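Local coordinates for protein enolase (alpha proteobacterium BAL199, PDB 3UGV) that binds a magnesium ion and, as a member of the mandelate racemase/muconate lactonizing enzyme family, probably abstracts a proton next to a substrate carboxylate, at residues M285-Q290 with V316-I322; G246-I250 with A343-E347; R36-L42 with P54-L60; G71-L75 with D132-W136. All blocks are in the same frame, centred on the assembly; numbering follows the deposited sequence.

Interaction 1: residues M285-Q290 with V316-I322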
loop_
_atom_site.group_PDB
_atom_site.type_symbol
_atom_site.label_atom_id
_atom_site.label_comp_id
_atom_site.label_asym_id
_atom_site.label_seq_id
_atom_site.Cartn_x
_atom_site.Cartn_y
_atom_site.Cartn_z
ATOM N N MET F 285 1.773 -21.112 -1.295
ATOM C CA MET F 285 1.320 -20.736 0.044
ATOM C C MET F 285 1.766 -19.302 0.391
ATOM O O MET F 285 0.996 -18.483 0.909
ATOM C CB MET F 285 1.871 -21.708 1.102
ATOM C CG MET F 285 1.399 -21.359 2.530
ATOM S SD MET F 285 2.087 -22.417 3.816
ATOM C CE MET F 285 1.117 -23.890 3.568
ATOM N N HIS F 286 3.022 -19.010 0.100
ATOM C CA HIS F 286 3.605 -17.707 0.400
ATOM C C HIS F 286 2.839 -16.594 -0.345
ATOM O O HIS F 286 2.563 -15.527 0.214
ATOM C CB HIS F 286 5.113 -17.752 0.060
ATOM C CG HIS F 286 5.701 -16.437 -0.348
ATOM N ND1 HIS F 286 5.992 -15.436 0.555
ATOM C CD2 HIS F 286 6.086 -15.975 -1.563
ATOM C CE1 HIS F 286 6.518 -14.408 -0.089
ATOM N NE2 HIS F 286 6.583 -14.708 -1.376
ATOM N N GLN F 287 2.457 -16.863 -1.592
ATOM C CA GLN F 287 1.695 -15.895 -2.383
ATOM C C GLN F 287 0.282 -15.688 -1.839
ATOM O O GLN F 287 -0.212 -14.565 -1.796
ATOM C CB GLN F 287 1.647 -16.333 -3.842
ATOM C CG GLN F 287 3.029 -16.338 -4.520
ATOM C CD GLN F 287 2.965 -16.865 -5.942
ATOM O OE1 GLN F 287 1.964 -17.484 -6.345
ATOM N NE2 GLN F 287 4.021 -16.608 -6.720
ATOM N N ALA F 288 -0.348 -16.778 -1.404
ATOM C CA ALA F 288 -1.654 -16.710 -0.784
ATOM C C ALA F 288 -1.632 -15.856 0.475
ATOM O O ALA F 288 -2.570 -15.097 0.724
ATOM C CB ALA F 288 -2.160 -18.096 -0.464
ATOM N N LEU F 289 -0.569 -15.990 1.267
ATOM C CA LEU F 289 -0.442 -15.240 2.525
ATOM C C LEU F 289 -0.191 -13.753 2.251
ATOM O O LEU F 289 -0.810 -12.887 2.870
ATOM C CB LEU F 289 0.653 -15.837 3.433
ATOM C CG LEU F 289 0.428 -17.307 3.825
ATOM C CD1 LEU F 289 1.516 -17.851 4.738
ATOM C CD2 LEU F 289 -0.926 -17.487 4.478
ATOM N N GLN F 290 0.689 -13.455 1.300
ATOM C CA GLN F 290 0.885 -12.068 0.884
ATOM C C GLN F 290 -0.412 -11.446 0.410
ATOM O O GLN F 290 -0.630 -10.251 0.596
ATOM C CB GLN F 290 1.899 -11.962 -0.243
ATOM C CG GLN F 290 3.324 -12.256 0.160
ATOM C CD GLN F 290 4.240 -12.222 -1.049
ATOM O OE1 GLN F 290 3.950 -12.851 -2.073
ATOM N NE2 GLN F 290 5.335 -11.466 -0.953
ATOM N N VAL F 316 7.433 -21.482 6.090
ATOM C CA VAL F 316 6.671 -20.282 5.757
ATOM C C VAL F 316 5.571 -20.036 6.795
ATOM O O VAL F 316 5.448 -18.941 7.338
ATOM C CB VAL F 316 6.016 -20.368 4.365
ATOM C CG1 VAL F 316 5.197 -19.140 4.123
ATOM C CG2 VAL F 316 7.070 -20.513 3.258
ATOM N N ALA F 317 4.784 -21.066 7.086
ATOM C CA ALA F 317 3.668 -20.934 8.016
ATOM C C ALA F 317 4.179 -20.459 9.352
ATOM O O ALA F 317 3.619 -19.541 9.953
ATOM C CB ALA F 317 2.945 -22.248 8.177
ATOM N N GLY F 318 5.254 -21.079 9.822
ATOM C CA GLY F 318 5.833 -20.694 11.095
ATOM C C GLY F 318 6.185 -19.218 11.145
ATOM O O GLY F 318 5.852 -18.528 12.105
ATOM N N ALA F 319 6.867 -18.725 10.112
ATOM C CA ALA F 319 7.289 -17.326 10.091
ATOM C C ALA F 319 6.088 -16.371 10.192
ATOM O O ALA F 319 6.118 -15.382 10.923
ATOM C CB ALA F 319 8.096 -17.046 8.844
ATOM N N TRP F 320 5.029 -16.686 9.455
ATOM C CA TRP F 320 3.802 -15.911 9.472
ATOM C C TRP F 320 2.999 -16.139 10.750
ATOM O O TRP F 320 2.169 -15.315 11.130
ATOM C CB TRP F 320 2.925 -16.288 8.265
ATOM C CG TRP F 320 3.251 -15.565 6.992
ATOM C CD1 TRP F 320 4.165 -15.936 6.034
ATOM C CD2 TRP F 320 2.648 -14.353 6.519
ATOM N NE1 TRP F 320 4.179 -15.017 5.011
ATOM C CE2 TRP F 320 3.254 -14.040 5.278
ATOM C CE3 TRP F 320 1.663 -13.494 7.030
ATOM C CZ2 TRP F 320 2.904 -12.910 4.537
ATOM C CZ3 TRP F 320 1.313 -12.374 6.293
ATOM C CH2 TRP F 320 1.935 -12.092 5.058
ATOM N N GLY F 321 3.198 -17.281 11.395
ATOM C CA GLY F 321 2.395 -17.602 12.558
ATOM C C GLY F 321 1.032 -18.200 12.235
ATOM O O GLY F 321 0.145 -18.202 13.077
ATOM N N ILE F 322 0.867 -18.725 11.024
ATOM C CA ILE F 322 -0.420 -19.258 10.579
ATOM C C ILE F 322 -0.572 -20.699 11.035
ATOM O O ILE F 322 0.304 -21.512 10.776
ATOM C CB ILE F 322 -0.538 -19.253 9.033
ATOM C CG1 ILE F 322 -0.242 -17.871 8.468
ATOM C CG2 ILE F 322 -1.932 -19.650 8.614
ATOM C CD1 ILE F 322 -1.345 -16.865 8.714
#
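Leu289 packs over one face of the Trp320 indole with CB and CD1, and this is the tight part of the contact. Its CD1 stands 3.7 Å from the centroid of the five-membered ring, 19° off the ring normal, a CH-pi contact. With CG anti to the carbonyl carbon (chi1 -59°), the CB of Leu289 rests over the middle of the indole, 3.7 Å above its plane, and the two side chains slide past each other in opposite directions. The other branch, CD2, reaches Ile322 CG1 at 4.1 Å, while Val316 CG1 closes on Leu289 CD1 at 3.9 Å. A branched leucine suits this place because one methyl lies on the indole while the other turns to Ile322. Ile322 can return to the contact because Gly321, with positive phi, ends the helix in a Schellman motif, Ile322 N bonding to Ala317 O.

Elsewhere the fit is looser. Met285 SD comes no nearer than 4.4 Å to Ala317 CB, and Gln290, on the exposed side, brings its CG to 4.4 Å from Trp320 CZ2. Replacing Trp320 by an alanine removes the indole, and would probably leave a gap beside Leu289 and His286 of the second subunit without its ring partner.

The polar ends turn to a neighbouring subunit: His286 NE2 and Gln290 NE2 both hydrogen-bond Asp260 of the fourth subunit. The segments belong to helices 282-290 and 306-320; the axes of 285-290 and 316-320 pass 10.7 Å apart at 24°. Strand 296-297, on the chain between them, packs its Val297 against both Met285 and Ile322.

Interaction 2: residues G246-I250 with A343-E347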
loop_
_atom_site.group_PDB
_atom_site.type_symbol
_atom_site.label_atom_id
_atom_site.label_comp_id
_atom_site.label_asym_id
_atom_site.label_seq_id
_atom_site.Cartn_x
_atom_site.Cartn_y
_atom_site.Cartn_z
ATOM N N GLY F 246 -20.670 -20.281 15.230
ATOM C CA GLY F 246 -19.632 -20.813 16.101
ATOM C C GLY F 246 -18.838 -21.966 15.495
ATOM O O GLY F 246 -18.329 -22.812 16.221
ATOM N N LEU F 247 -18.710 -21.994 14.168
ATOM C CA LEU F 247 -17.920 -23.031 13.487
ATOM C C LEU F 247 -16.435 -22.888 13.792
ATOM O O LEU F 247 -15.959 -21.784 14.082
ATOM C CB LEU F 247 -18.115 -22.942 11.973
ATOM C CG LEU F 247 -19.561 -23.026 11.502
ATOM C CD1 LEU F 247 -19.643 -22.679 10.033
ATOM C CD2 LEU F 247 -20.126 -24.429 11.796
ATOM N N GLU F 248 -15.708 -24.000 13.729
ATOM C CA GLU F 248 -14.266 -23.988 13.953
ATOM C C GLU F 248 -13.572 -23.296 12.772
ATOM O O GLU F 248 -12.673 -22.486 12.952
ATOM C CB GLU F 248 -13.735 -25.405 14.101
ATOM C CG GLU F 248 -12.206 -25.504 14.146
ATOM C CD GLU F 248 -11.617 -25.229 15.520
ATOM O OE1 GLU F 248 -12.396 -25.055 16.489
ATOM O OE2 GLU F 248 -10.368 -25.207 15.635
ATOM N N TRP F 249 -14.011 -23.606 11.559
ATOM C CA TRP F 249 -13.583 -22.842 10.396
ATOM C C TRP F 249 -14.487 -23.086 9.214
ATOM O O TRP F 249 -15.276 -24.030 9.224
ATOM C CB TRP F 249 -12.136 -23.160 10.012
ATOM C CG TRP F 249 -11.879 -24.528 9.403
ATOM C CD1 TRP F 249 -12.424 -25.049 8.253
ATOM C CD2 TRP F 249 -10.942 -25.508 9.872
ATOM N NE1 TRP F 249 -11.909 -26.304 8.007
ATOM C CE2 TRP F 249 -10.986 -26.599 8.978
ATOM C CE3 TRP F 249 -10.069 -25.568 10.964
ATOM C CZ2 TRP F 249 -10.203 -27.735 9.154
ATOM C CZ3 TRP F 249 -9.297 -26.700 11.134
ATOM C CH2 TRP F 249 -9.370 -27.767 10.238
ATOM N N ILE F 250 -14.358 -22.229 8.204
ATOM C CA ILE F 250 -15.041 -22.390 6.926
ATOM C C ILE F 250 -14.004 -22.619 5.816
ATOM O O ILE F 250 -13.060 -21.829 5.646
ATOM C CB ILE F 250 -15.873 -21.148 6.599
ATOM C CG1 ILE F 250 -16.956 -20.945 7.661
ATOM C CG2 ILE F 250 -16.489 -21.244 5.211
ATOM C CD1 ILE F 250 -17.553 -19.554 7.610
ATOM N N ALA F 343 1.567 -26.596 14.097
ATOM C CA ALA F 343 0.618 -27.696 13.958
ATOM C C ALA F 343 -0.713 -27.353 14.593
ATOM O O ALA F 343 -0.773 -26.807 15.688
ATOM C CB ALA F 343 1.181 -28.968 14.572
ATOM N N HIS F 344 -1.791 -27.671 13.897
ATOM C CA HIS F 344 -3.108 -27.290 14.369
ATOM C C HIS F 344 -3.992 -28.540 14.471
ATOM O O HIS F 344 -4.110 -29.130 15.548
ATOM C CB HIS F 344 -3.697 -26.197 13.457
ATOM C CG HIS F 344 -4.940 -25.561 13.996
ATOM N ND1 HIS F 344 -5.839 -24.891 13.190
ATOM C CD2 HIS F 344 -5.444 -25.503 15.256
ATOM C CE1 HIS F 344 -6.839 -24.444 13.930
ATOM N NE2 HIS F 344 -6.631 -24.814 15.185
ATOM N N TRP F 345 -4.592 -28.956 13.361
ATOM C CA TRP F 345 -5.406 -30.177 13.350
ATOM C C TRP F 345 -4.913 -31.154 12.297
ATOM O O TRP F 345 -4.431 -30.754 11.225
ATOM C CB TRP F 345 -6.871 -29.878 13.018
ATOM C CG TRP F 345 -7.682 -29.155 14.058
ATOM C CD1 TRP F 345 -7.818 -27.804 14.195
ATOM C CD2 TRP F 345 -8.534 -29.746 15.054
ATOM N NE1 TRP F 345 -8.686 -27.517 15.216
ATOM C CE2 TRP F 345 -9.139 -28.689 15.765
ATOM C CE3 TRP F 345 -8.828 -31.064 15.426
ATOM C CZ2 TRP F 345 -10.029 -28.909 16.831
ATOM C CZ3 TRP F 345 -9.718 -31.282 16.482
ATOM C CH2 TRP F 345 -10.309 -30.210 17.163
ATOM N N LEU F 346 -5.074 -32.441 12.588
ATOM C CA LEU F 346 -4.816 -33.495 11.616
ATOM C C LEU F 346 -6.134 -33.988 11.024
ATOM O O LEU F 346 -7.036 -34.383 11.759
ATOM C CB LEU F 346 -4.096 -34.662 12.285
ATOM C CG LEU F 346 -3.768 -35.778 11.293
ATOM C CD1 LEU F 346 -2.300 -36.128 11.326
ATOM C CD2 LEU F 346 -4.627 -36.995 11.534
ATOM N N GLU F 347 -6.263 -33.965 9.704
ATOM C CA GLU F 347 -7.478 -34.491 9.102
ATOM C C GLU F 347 -7.407 -36.006 9.073
ATOM O O GLU F 347 -6.468 -36.566 8.513
ATOM C CB GLU F 347 -7.671 -33.971 7.679
ATOM C CG GLU F 347 -8.980 -34.439 7.058
ATOM C CD GLU F 347 -9.133 -34.003 5.613
ATOM O OE1 GLU F 347 -10.121 -33.297 5.290
ATOM O OE2 GLU F 347 -8.259 -34.367 4.800
HETATM O O HOH W 1 -8.645 -24.087 17.313
#
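Glu248 reaches Trp345 by extending CG away from its own backbone N and then bending at chi2 (82°), which swings the carboxylate over to the indole NH; Trp249 turns its ring toward Trp345 with CG between its backbone N and carbonyl carbon (chi1 71°). The hydrogen bond from Trp345 NE1 to Glu248 OE2 is 2.9 Å long and moderately bent. The donor approaches from above the carboxylate plane, and the oxygen sits somewhat out of the plane of the indole. OE2 also accepts a hydrogen bond from a water 2.7 Å away, and that water lies in the ring plane of His344, 3.0 Å from NE2. OE2 thus holds Trp345 directly and His344 through the water.

Beside this polar cluster the six-membered ring of Trp249 turns its edge to the face of the Trp345 five-membered ring, an offset edge-to-face pair with planes 78° apart. The touching atoms are Trp249 CZ3 and Trp345 CD1, at 3.6 Å. The same CD1 lies 3.3 Å above the His344 ring plane, over its centre.

Trp249 NE1 bonds Glu251, a magnesium ligand, and its ring meets Tyr161 edge-to-face, while Lys159 makes a cation-pi contact with Trp345. Met223 of strand 221-225 touches both tryptophans. Trp345 leads into strand 346-348, and such a gathering of large side chains is consistent with the interior of the enolase-superfamily (beta/alpha)7beta barrel, with Trp249 as a second-shell residue of the metal site.

Interaction 3: residues R36-L42 with P54-L60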
loop_
_atom_site.group_PDB
_atom_site.type_symbol
_atom_site.label_atom_id
_atom_site.label_comp_id
_atom_site.label_asym_id
_atom_site.label_seq_id
_atom_site.Cartn_x
_atom_site.Cartn_y
_atom_site.Cartn_z
ATOM N N ARG F 36 1.515 -49.261 -8.256
ATOM C CA ARG F 36 0.385 -50.146 -8.498
ATOM C C ARG F 36 -0.926 -49.437 -8.200
ATOM O O ARG F 36 -1.180 -49.048 -7.067
ATOM C CB ARG F 36 0.497 -51.394 -7.618
ATOM C CG ARG F 36 1.684 -52.278 -7.959
ATOM C CD ARG F 36 1.723 -53.506 -7.076
ATOM N NE ARG F 36 2.184 -53.201 -5.726
ATOM C CZ ARG F 36 1.930 -53.963 -4.666
ATOM N NH1 ARG F 36 1.208 -55.069 -4.802
ATOM N NH2 ARG F 36 2.390 -53.618 -3.469
ATOM N N PRO F 37 -1.771 -49.271 -9.220
ATOM C CA PRO F 37 -3.051 -48.598 -9.004
ATOM C C PRO F 37 -4.086 -49.544 -8.400
ATOM O O PRO F 37 -4.195 -50.688 -8.831
ATOM C CB PRO F 37 -3.466 -48.199 -10.423
ATOM C CG PRO F 37 -2.879 -49.269 -11.282
ATOM C CD PRO F 37 -1.580 -49.667 -10.627
ATOM N N VAL F 38 -4.818 -49.083 -7.395
ATOM C CA VAL F 38 -5.949 -49.853 -6.906
ATOM C C VAL F 38 -7.166 -48.953 -6.762
ATOM O O VAL F 38 -7.061 -47.736 -6.876
ATOM C CB VAL F 38 -5.648 -50.589 -5.583
ATOM C CG1 VAL F 38 -4.238 -51.146 -5.607
ATOM C CG2 VAL F 38 -5.831 -49.678 -4.412
ATOM N N LEU F 39 -8.324 -49.565 -6.537
ATOM C CA LEU F 39 -9.573 -48.835 -6.455
ATOM C C LEU F 39 -10.414 -49.486 -5.382
ATOM O O LEU F 39 -10.798 -50.649 -5.510
ATOM C CB LEU F 39 -10.312 -48.861 -7.800
ATOM C CG LEU F 39 -11.448 -47.842 -7.969
ATOM C CD1 LEU F 39 -10.888 -46.439 -8.177
ATOM C CD2 LEU F 39 -12.384 -48.205 -9.117
ATOM N N LEU F 40 -10.686 -48.748 -4.313
ATOM C CA LEU F 40 -11.435 -49.299 -3.194
ATOM C C LEU F 40 -12.862 -48.790 -3.218
ATOM O O LEU F 40 -13.137 -47.715 -3.751
ATOM C CB LEU F 40 -10.781 -48.937 -1.861
ATOM C CG LEU F 40 -9.305 -49.286 -1.665
ATOM C CD1 LEU F 40 -8.877 -48.917 -0.253
ATOM C CD2 LEU F 40 -9.031 -50.764 -1.949
ATOM N N LYS F 41 -13.769 -49.578 -2.652
ATOM C CA LYS F 41 -15.147 -49.159 -2.484
ATOM C C LYS F 41 -15.274 -48.516 -1.106
ATOM O O LYS F 41 -15.068 -49.188 -0.090
ATOM C CB LYS F 41 -16.087 -50.359 -2.602
ATOM C CG LYS F 41 -17.382 -50.047 -3.331
ATOM C CD LYS F 41 -17.097 -49.642 -4.770
ATOM C CE LYS F 41 -18.380 -49.364 -5.539
ATOM N NZ LYS F 41 -18.127 -49.189 -7.002
ATOM N N LEU F 42 -15.585 -47.219 -1.075
ATOM C CA LEU F 42 -15.695 -46.475 0.187
ATOM C C LEU F 42 -16.825 -46.982 1.090
ATOM O O LEU F 42 -17.896 -47.361 0.611
ATOM C CB LEU F 42 -15.893 -44.978 -0.074
ATOM C CG LEU F 42 -14.772 -44.190 -0.754
ATOM C CD1 LEU F 42 -15.295 -42.810 -1.176
ATOM C CD2 LEU F 42 -13.562 -44.075 0.163
ATOM N N PRO F 54 -18.410 -43.352 -5.202
ATOM C CA PRO F 54 -18.260 -44.499 -4.302
ATOM C C PRO F 54 -16.843 -45.063 -4.318
ATOM O O PRO F 54 -16.452 -45.778 -3.390
ATOM C CB PRO F 54 -19.231 -45.524 -4.898
ATOM C CG PRO F 54 -19.349 -45.141 -6.376
ATOM C CD PRO F 54 -18.704 -43.783 -6.578
ATOM N N ASP F 55 -16.090 -44.737 -5.363
ATOM C CA ASP F 55 -14.762 -45.302 -5.576
ATOM C C ASP F 55 -13.656 -44.379 -5.079
ATOM O O ASP F 55 -13.730 -43.160 -5.230
ATOM C CB ASP F 55 -14.551 -45.602 -7.060
ATOM C CG ASP F 55 -15.591 -46.547 -7.613
ATOM O OD1 ASP F 55 -15.851 -47.588 -6.970
ATOM O OD2 ASP F 55 -16.158 -46.243 -8.684
ATOM N N TRP F 56 -12.628 -44.975 -4.492
ATOM C CA TRP F 56 -11.492 -44.226 -3.992
ATOM C C TRP F 56 -10.214 -44.837 -4.537
ATOM O O TRP F 56 -9.838 -45.941 -4.154
ATOM C CB TRP F 56 -11.482 -44.239 -2.461
ATOM C CG TRP F 56 -10.488 -43.284 -1.877
ATOM C CD1 TRP F 56 -9.378 -43.589 -1.119
ATOM C CD2 TRP F 56 -10.498 -41.864 -2.017
ATOM N NE1 TRP F 56 -8.710 -42.437 -0.782
ATOM C CE2 TRP F 56 -9.373 -41.368 -1.327
ATOM C CE3 TRP F 56 -11.346 -40.962 -2.665
ATOM C CZ2 TRP F 56 -9.086 -40.011 -1.263
ATOM C CZ3 TRP F 56 -11.057 -39.621 -2.602
ATOM C CH2 TRP F 56 -9.940 -39.156 -1.904
ATOM N N PRO F 57 -9.544 -44.129 -5.453
ATOM C CA PRO F 57 -8.301 -44.621 -6.062
ATOM C C PRO F 57 -7.053 -44.366 -5.206
ATOM O O PRO F 57 -6.930 -43.304 -4.604
ATOM C CB PRO F 57 -8.220 -43.820 -7.359
ATOM C CG PRO F 57 -8.901 -42.527 -7.037
ATOM C CD PRO F 57 -9.984 -42.849 -6.030
ATOM N N LEU F 58 -6.148 -45.342 -5.156
ATOM C CA LEU F 58 -4.850 -45.198 -4.497
ATOM C C LEU F 58 -3.742 -45.727 -5.412
ATOM O O LEU F 58 -3.902 -46.764 -6.052
ATOM C CB LEU F 58 -4.804 -45.991 -3.191
ATOM C CG LEU F 58 -5.840 -45.701 -2.116
ATOM C CD1 LEU F 58 -5.826 -46.786 -1.048
ATOM C CD2 LEU F 58 -5.607 -44.338 -1.496
ATOM N N ILE F 59 -2.626 -45.015 -5.486
ATOM C CA ILE F 59 -1.436 -45.570 -6.121
ATOM C C ILE F 59 -0.451 -45.988 -5.026
ATOM O O ILE F 59 0.020 -45.155 -4.250
ATOM C CB ILE F 59 -0.789 -44.567 -7.090
ATOM C CG1 ILE F 59 -1.742 -44.276 -8.250
ATOM C CG2 ILE F 59 0.552 -45.099 -7.605
ATOM C CD1 ILE F 59 -1.388 -43.038 -9.053
ATOM N N LEU F 60 -0.185 -47.286 -4.938
ATOM C CA LEU F 60 0.774 -47.831 -3.976
ATOM C C LEU F 60 2.177 -47.777 -4.565
ATOM O O LEU F 60 2.408 -48.235 -5.679
ATOM C CB LEU F 60 0.422 -49.279 -3.622
ATOM C CG LEU F 60 -0.539 -49.540 -2.458
ATOM C CD1 LEU F 60 -1.853 -48.837 -2.644
ATOM C CD2 LEU F 60 -0.777 -51.031 -2.282
HETATM O O HOH W 2 -19.073 -46.754 -1.869
#
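Lys41 and Asp55 lie side by side near one end of this antiparallel pair, joined by a salt bridge of 2.8 Å from Lys41 NZ to Asp55 OD1. The ammonium meets the carboxylate on its syn side, and the bend at chi2 (63°) of Lys41 lays the chain along its partner. On the same face Leu39 CD1 packs on Pro57 CB at 3.8 Å, and Leu39 CD2 lies 3.9 Å from Asp55 CG. With an alanine at Asp55, the Lys41 ammonium is likely to be left without its carboxylate and free to turn, and Leu39 to lose some of its cover. On the other face Leu40 CD1 meets Leu58 CD1 at 3.8 Å, and Leu42 CD2 presses on Trp56 CB at 3.4 Å.

The backbone ladder sets these pairs opposite each other. Arg36 with Leu60, Val38 with Leu58 and Leu40 with Trp56 each exchange two hydrogen bonds. Pro37 and Pro57 occupy non-hydrogen-bonded positions, where the missing N-H costs this ladder no bond. Pro54 O accepts from Leu42 N at 2.9 Å, but its nitrogen cannot return the bond; a water donates to Leu42 O and Pro54 O instead.

Farther out, Glu381 pairs with Arg36, Glu76 accepts a hydrogen bond from Trp56 NE1, and Met83 of helix 83-97 packs against Pro37, Pro57 and Ile59. This is the beta hairpin opening the three-stranded sheet of the N-terminal domain, which in this family caps the barrel; the Trp56 side chain lies about 10 Å from a bound magnesium.

Interaction 4: residues G71-L75 with D132-W136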
loop_
_atom_site.group_PDB
_atom_site.type_symbol
_atom_site.label_atom_id
_atom_site.label_comp_id
_atom_site.label_asym_id
_atom_site.label_seq_id
_atom_site.Cartn_x
_atom_site.Cartn_y
_atom_site.Cartn_z
ATOM N N GLY F 71 11.060 -48.737 0.615
ATOM C CA GLY F 71 10.376 -47.486 0.868
ATOM C C GLY F 71 8.937 -47.605 0.399
ATOM O O GLY F 71 8.674 -48.012 -0.732
ATOM N N ARG F 72 7.999 -47.261 1.269
ATOM C CA ARG F 72 6.592 -47.434 0.955
ATOM C C ARG F 72 5.764 -46.196 1.281
ATOM O O ARG F 72 5.791 -45.698 2.395
ATOM C CB ARG F 72 6.029 -48.649 1.701
ATOM C CG ARG F 72 6.503 -49.989 1.153
ATOM C CD ARG F 72 5.776 -51.179 1.788
ATOM N NE ARG F 72 6.326 -51.519 3.095
ATOM C CZ ARG F 72 7.472 -52.165 3.269
ATOM N NH1 ARG F 72 8.189 -52.536 2.214
ATOM N NH2 ARG F 72 7.905 -52.432 4.493
ATOM N N ALA F 73 5.026 -45.710 0.293
ATOM C CA ALA F 73 4.034 -44.668 0.523
ATOM C C ALA F 73 2.927 -44.808 -0.517
ATOM O O ALA F 73 2.982 -45.676 -1.399
ATOM C CB ALA F 73 4.672 -43.301 0.440
ATOM N N TYR F 74 1.911 -43.966 -0.424
ATOM C CA TYR F 74 0.820 -44.054 -1.382
ATOM C C TYR F 74 0.312 -42.677 -1.783
ATOM O O TYR F 74 0.519 -41.695 -1.081
ATOM C CB TYR F 74 -0.327 -44.924 -0.843
ATOM C CG TYR F 74 -1.010 -44.373 0.390
ATOM C CD1 TYR F 74 -2.048 -43.447 0.286
ATOM C CD2 TYR F 74 -0.627 -44.782 1.653
ATOM C CE1 TYR F 74 -2.678 -42.949 1.416
ATOM C CE2 TYR F 74 -1.245 -44.287 2.788
ATOM C CZ TYR F 74 -2.267 -43.374 2.669
ATOM O OH TYR F 74 -2.883 -42.892 3.811
ATOM N N LEU F 75 -0.340 -42.625 -2.934
ATOM C CA LEU F 75 -0.953 -41.408 -3.421
ATOM C C LEU F 75 -2.457 -41.607 -3.420
ATOM O O LEU F 75 -2.939 -42.726 -3.621
ATOM C CB LEU F 75 -0.468 -41.103 -4.841
ATOM C CG LEU F 75 0.911 -40.470 -4.990
ATOM C CD1 LEU F 75 1.383 -40.616 -6.406
ATOM C CD2 LEU F 75 0.840 -39.010 -4.625
ATOM N N ASP F 132 8.684 -38.497 -3.471
ATOM C CA ASP F 132 9.253 -37.862 -2.292
ATOM C C ASP F 132 8.879 -38.594 -0.998
ATOM O O ASP F 132 9.748 -38.876 -0.168
ATOM C CB ASP F 132 8.818 -36.402 -2.216
ATOM C CG ASP F 132 9.537 -35.631 -1.123
ATOM O OD1 ASP F 132 10.719 -35.264 -1.330
ATOM O OD2 ASP F 132 8.917 -35.374 -0.062
ATOM N N MET F 133 7.592 -38.897 -0.828
ATOM C CA MET F 133 7.135 -39.590 0.375
ATOM C C MET F 133 7.765 -40.970 0.524
ATOM O O MET F 133 8.248 -41.320 1.598
ATOM C CB MET F 133 5.615 -39.693 0.404
ATOM C CG MET F 133 4.949 -38.364 0.646
ATOM S SD MET F 133 3.166 -38.523 0.650
ATOM C CE MET F 133 2.829 -38.677 -1.099
ATOM N N ALA F 134 7.752 -41.752 -0.551
ATOM C CA ALA F 134 8.391 -43.066 -0.549
ATOM C C ALA F 134 9.874 -42.973 -0.193
ATOM O O ALA F 134 10.381 -43.742 0.623
ATOM C CB ALA F 134 8.223 -43.744 -1.903
ATOM N N VAL F 135 10.567 -42.029 -0.813
ATOM C CA VAL F 135 12.004 -41.904 -0.615
ATOM C C VAL F 135 12.343 -41.504 0.823
ATOM O O VAL F 135 13.333 -41.959 1.395
ATOM C CB VAL F 135 12.616 -40.920 -1.631
ATOM C CG1 VAL F 135 13.994 -40.476 -1.196
ATOM C CG2 VAL F 135 12.677 -41.576 -2.986
ATOM N N TRP F 136 11.516 -40.660 1.418
ATOM C CA TRP F 136 11.763 -40.261 2.790
ATOM C C TRP F 136 11.504 -41.445 3.707
ATOM O O TRP F 136 12.170 -41.596 4.729
ATOM C CB TRP F 136 10.863 -39.098 3.199
ATOM C CG TRP F 136 11.422 -37.736 2.929
ATOM C CD1 TRP F 136 11.043 -36.881 1.935
ATOM C CD2 TRP F 136 12.439 -37.055 3.678
ATOM N NE1 TRP F 136 11.766 -35.721 2.008
ATOM C CE2 TRP F 136 12.626 -35.795 3.073
ATOM C CE3 TRP F 136 13.209 -37.388 4.796
ATOM C CZ2 TRP F 136 13.551 -34.864 3.550
ATOM C CZ3 TRP F 136 14.135 -36.458 5.270
ATOM C CH2 TRP F 136 14.294 -35.214 4.649
#
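Ala73 and Ala134 bring the strand and the helix together, their CA atoms 4.8 Å apart, with the two segments running roughly antiparallel (152°) and their axes only 6.1 Å apart. Such a close approach depends on small residues. The methyl of Ala73 points at the helix and nests against its backbone, 3.6 Å from Ala134 N and 3.7 Å from Met133 CB. Gly71 lies where the strand passes the carbonyl of Ala134: its CA is 3.8 Å from Ala134 O, and a beta carbon at this position would clash with that oxygen.

Met133 supplies the one long reach. Its chain is extended at chi2 and bent at chi3 (-76°), which carries CE along the strand to 3.8 Å from Tyr74 O and 4.1 Å from Leu75 CD2. An unbranched, flexible thioether suits this task, since its terminal methyl can follow the strand beyond the alanines. Ala134 also packs on Ile61 and Ile63 of strand 52-65, so the helix lies across two strands of the sheet.

Strand alternation turns Arg72 and Tyr74 to the opposite side, where Arg72 NE bonds Leu377 O and Tyr74 OH bonds Glu331. The side-chain to side-chain contacts between the segments are apolar. The chemistry implies that these two segments are held together by close fit and burial, while just beyond them helix 123-142 adds a polar tie, Asp137 OD2 accepting a hydrogen bond from Arg72 N.

Interactions 3 and 4 come first along the chain and belong to the N-terminal domain; interactions 1 and 2 follow in the barrel domain, where the chain between the two segments of interaction 2 contains all of interaction 1. The centres of 3 and 4 are about 17 Å apart, and the two touch within one antiparallel sheet, where Leu75 N probably hydrogen-bonds Ile59 O. Interactions 1 and 2 are also about 17 Å apart between centres but do not touch; both meet the third subunit. Interaction 3 lies across the chain's centre from both, its own centre about 33 Å from that of interaction 1 and about 27 Å from that of interaction 2. Capping sheet, barrel interior and subunit interface are thus each represented.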